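Local coordinates for protein putative cytochrome P450 YjiB (Bacillus subtilis subsp. subtilis, PDB 4RM4) that probably acts as a heme-dependent monooxygenase that uses molecular oxygen to oxidise organic substrates, at residues Ile248-Met252 against Ala362-Ile367. Numbering follows the deposited sequence.
Sequences ISNAM and ALTSLI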
ATOM      1  N   ILE A 248       3.320   5.932   5.594  1.00 16.94           N
ATOM      2  CA  ILE A 248       3.451   7.025   6.556  1.00 17.43           C
ATOM      3  C   ILE A 248       4.642   6.824   7.501  1.00 18.53           C
ATOM      4  O   ILE A 248       5.432   7.759   7.716  1.00 16.50           O
ATOM      5  CB  ILE A 248       2.172   7.212   7.360  1.00 17.41           C
ATOM      6  CG1 ILE A 248       1.080   7.801   6.461  1.00 15.97           C
ATOM      7  CG2 ILE A 248       2.436   8.120   8.546  1.00 16.87           C
ATOM      8  CD1 ILE A 248      -0.347   7.628   7.039  1.00 16.59           C
ATOM      9  N   SER A 249       4.771   5.615   8.053  1.00 15.89           N
ATOM     10  CA  SER A 249       5.925   5.278   8.901  1.00 16.89           C
ATOM     11  C   SER A 249       7.254   5.420   8.150  1.00 16.38           C
ATOM     12  O   SER A 249       8.209   6.029   8.644  1.00 18.24           O
ATOM     13  CB  SER A 249       5.808   3.849   9.450  1.00 17.37           C
ATOM     14  OG  SER A 249       4.586   3.639  10.136  1.00 18.16           O
ATOM     15  N   ASN A 250       7.321   4.852   6.948  1.00 17.02           N
ATOM     16  CA  ASN A 250       8.554   4.862   6.178  1.00 14.10           C
ATOM     17  C   ASN A 250       8.950   6.280   5.758  1.00 15.86           C
ATOM     18  O   ASN A 250      10.138   6.613   5.734  1.00 17.47           O
ATOM     19  CB  ASN A 250       8.433   3.987   4.916  1.00 15.16           C
ATOM     20  CG  ASN A 250       8.300   2.506   5.218  1.00 16.32           C
ATOM     21  OD1 ASN A 250       8.490   2.052   6.344  1.00 17.02           O
ATOM     22  ND2 ASN A 250       7.974   1.736   4.184  1.00 15.92           N
ATOM     23  N   ALA A 251       7.958   7.112   5.424  1.00 15.91           N
ATOM     24  CA  ALA A 251       8.223   8.512   5.061  1.00 16.63           C
ATOM     25  C   ALA A 251       8.775   9.303   6.246  1.00 18.66           C
ATOM     26  O   ALA A 251       9.746  10.050   6.119  1.00 20.62           O
ATOM     27  CB  ALA A 251       6.954   9.177   4.538  1.00 13.62           C
ATOM     28  N   MET A 252       8.161   9.142   7.408  1.00 17.83           N
ATOM     29  CA  MET A 252       8.686   9.820   8.586  1.00 17.58           C
ATOM     30  C   MET A 252      10.094   9.358   8.929  1.00 17.01           C
ATOM     31  O   MET A 252      10.928  10.164   9.367  1.00 19.70           O
ATOM     32  CB  MET A 252       7.786   9.630   9.797  1.00 15.64           C
ATOM     33  CG  MET A 252       6.559  10.508   9.816  1.00 25.38           C
ATOM     34  SD  MET A 252       6.954  12.234   9.480  1.00 29.52           S
ATOM     35  CE  MET A 252       8.450  12.494  10.448  1.00 19.31           C
ATOM     36  N   ALA A 362      -1.378  13.342   6.804  1.00 21.38           N
ATOM     37  CA  ALA A 362      -0.729  12.767   7.971  1.00 20.38           C
ATOM     38  C   ALA A 362       0.638  13.398   8.236  1.00 19.56           C
ATOM     39  O   ALA A 362       0.916  13.814   9.357  1.00 21.32           O
ATOM     40  CB  ALA A 362      -0.613  11.276   7.839  1.00 18.14           C
ATOM     41  N   LEU A 363       1.490  13.484   7.215  1.00 19.62           N
ATOM     42  CA  LEU A 363       2.852  13.978   7.441  1.00 20.90           C
ATOM     43  C   LEU A 363       2.867  15.466   7.751  1.00 23.41           C
ATOM     44  O   LEU A 363       3.526  15.908   8.699  1.00 22.45           O
ATOM     45  CB  LEU A 363       3.747  13.692   6.240  1.00 19.54           C
ATOM     46  CG  LEU A 363       3.877  12.197   5.954  1.00 18.13           C
ATOM     47  CD1 LEU A 363       4.529  11.960   4.611  1.00 16.81           C
ATOM     48  CD2 LEU A 363       4.642  11.498   7.085  1.00 21.86           C
ATOM     49  N   THR A 364       2.150  16.254   6.956  1.00 18.19           N
ATOM     50  CA  THR A 364       2.163  17.689   7.200  1.00 22.88           C
ATOM     51  C   THR A 364       1.636  17.971   8.607  1.00 23.96           C
ATOM     52  O   THR A 364       2.199  18.797   9.335  1.00 23.24           O
ATOM     53  CB  THR A 364       1.394  18.477   6.117  1.00 25.91           C
ATOM     54  OG1 THR A 364       1.514  19.884   6.362  1.00 35.28           O
ATOM     55  CG2 THR A 364      -0.052  18.100   6.137  1.00 27.19           C
ATOM     56  N   SER A 365       0.595  17.247   9.009  1.00 22.04           N
ATOM     57  CA  SER A 365      -0.034  17.472  10.312  1.00 21.64           C
ATOM     58  C   SER A 365       0.870  17.067  11.463  1.00 24.75           C
ATOM     59  O   SER A 365       0.957  17.769  12.476  1.00 24.25           O
ATOM     60  CB  SER A 365      -1.357  16.721  10.407  1.00 20.56           C
ATOM     61  OG  SER A 365      -2.268  17.160   9.417  1.00 21.39           O
ATOM     62  N   LEU A 366       1.538  15.927  11.320  1.00 18.88           N
ATOM     63  CA  LEU A 366       2.476  15.493  12.348  1.00 21.40           C
ATOM     64  C   LEU A 366       3.600  16.514  12.517  1.00 22.80           C
ATOM     65  O   LEU A 366       3.911  16.934  13.637  1.00 25.06           O
ATOM     66  CB  LEU A 366       3.051  14.126  11.982  1.00 22.27           C
ATOM     67  CG  LEU A 366       3.716  13.298  13.076  1.00 28.29           C
ATOM     68  CD1 LEU A 366       2.730  13.017  14.208  1.00 27.84           C
ATOM     69  CD2 LEU A 366       4.254  12.001  12.486  1.00 29.90           C
ATOM     70  N   ILE A 367       4.217  16.916  11.408  1.00 19.98           N
ATOM     71  CA  ILE A 367       5.382  17.785  11.476  1.00 21.15           C
ATOM     72  C   ILE A 367       5.024  19.174  12.010  1.00 26.64           C
ATOM     73  O   ILE A 367       5.842  19.824  12.667  1.00 27.00           O
ATOM     74  CB  ILE A 367       6.126  17.872  10.114  1.00 22.58           C
ATOM     75  CG1 ILE A 367       6.581  16.479   9.668  1.00 22.57           C
ATOM     76  CG2 ILE A 367       7.332  18.785  10.217  1.00 26.06           C
ATOM     77  CD1 ILE A 367       7.322  16.456   8.333  1.00 18.77           C
TER
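Ile367 N donates a 3.0 Å hydrogen bond to Leu363 O within the helix; the ends of both side chains reach 248-252. On the other helix, Met252 N bonds Ile248 O at 3.1 Å. Between the helices the contact is apolar and buried. Leu363 and Met252 carry most of it. The forked end of Leu363 fits between Ile248, Ala251 and Met252. CD1 rests on Ala251 CB at 3.7 Å. CD2 meets Met252 SD at 3.4 Å and also presses on Met252 CG, closer than usual for two carbons. The Leu363 and Met252 side chains run past each other in opposite directions. In Met252 the bend at chi2 (-49°) brings SD beside Leu363 CD2, and the bend at chi3 (-42°) turns CE away from that methyl. Its CG also touches Leu366 CD2 at 3.8 Å, and SD lies more loosely against Ile367 CG1. Replacing Met252 with an alanine would probably open a gap beside Leu363 CD2 and leave Leu366 CD2 without its partner in 248-252. At the other end, Ile248 CD1 packs on Ala362 CB at 3.7 Å. Leu131 covers Met252 and Leu366, and Phe123 of helix 102-123 also touches Leu366. The short axes cross at -51°, 10.8 Å apart. Here helix I (226-257) packs on helix L (352-369) in the conserved helical core of the cytochrome P450 fold.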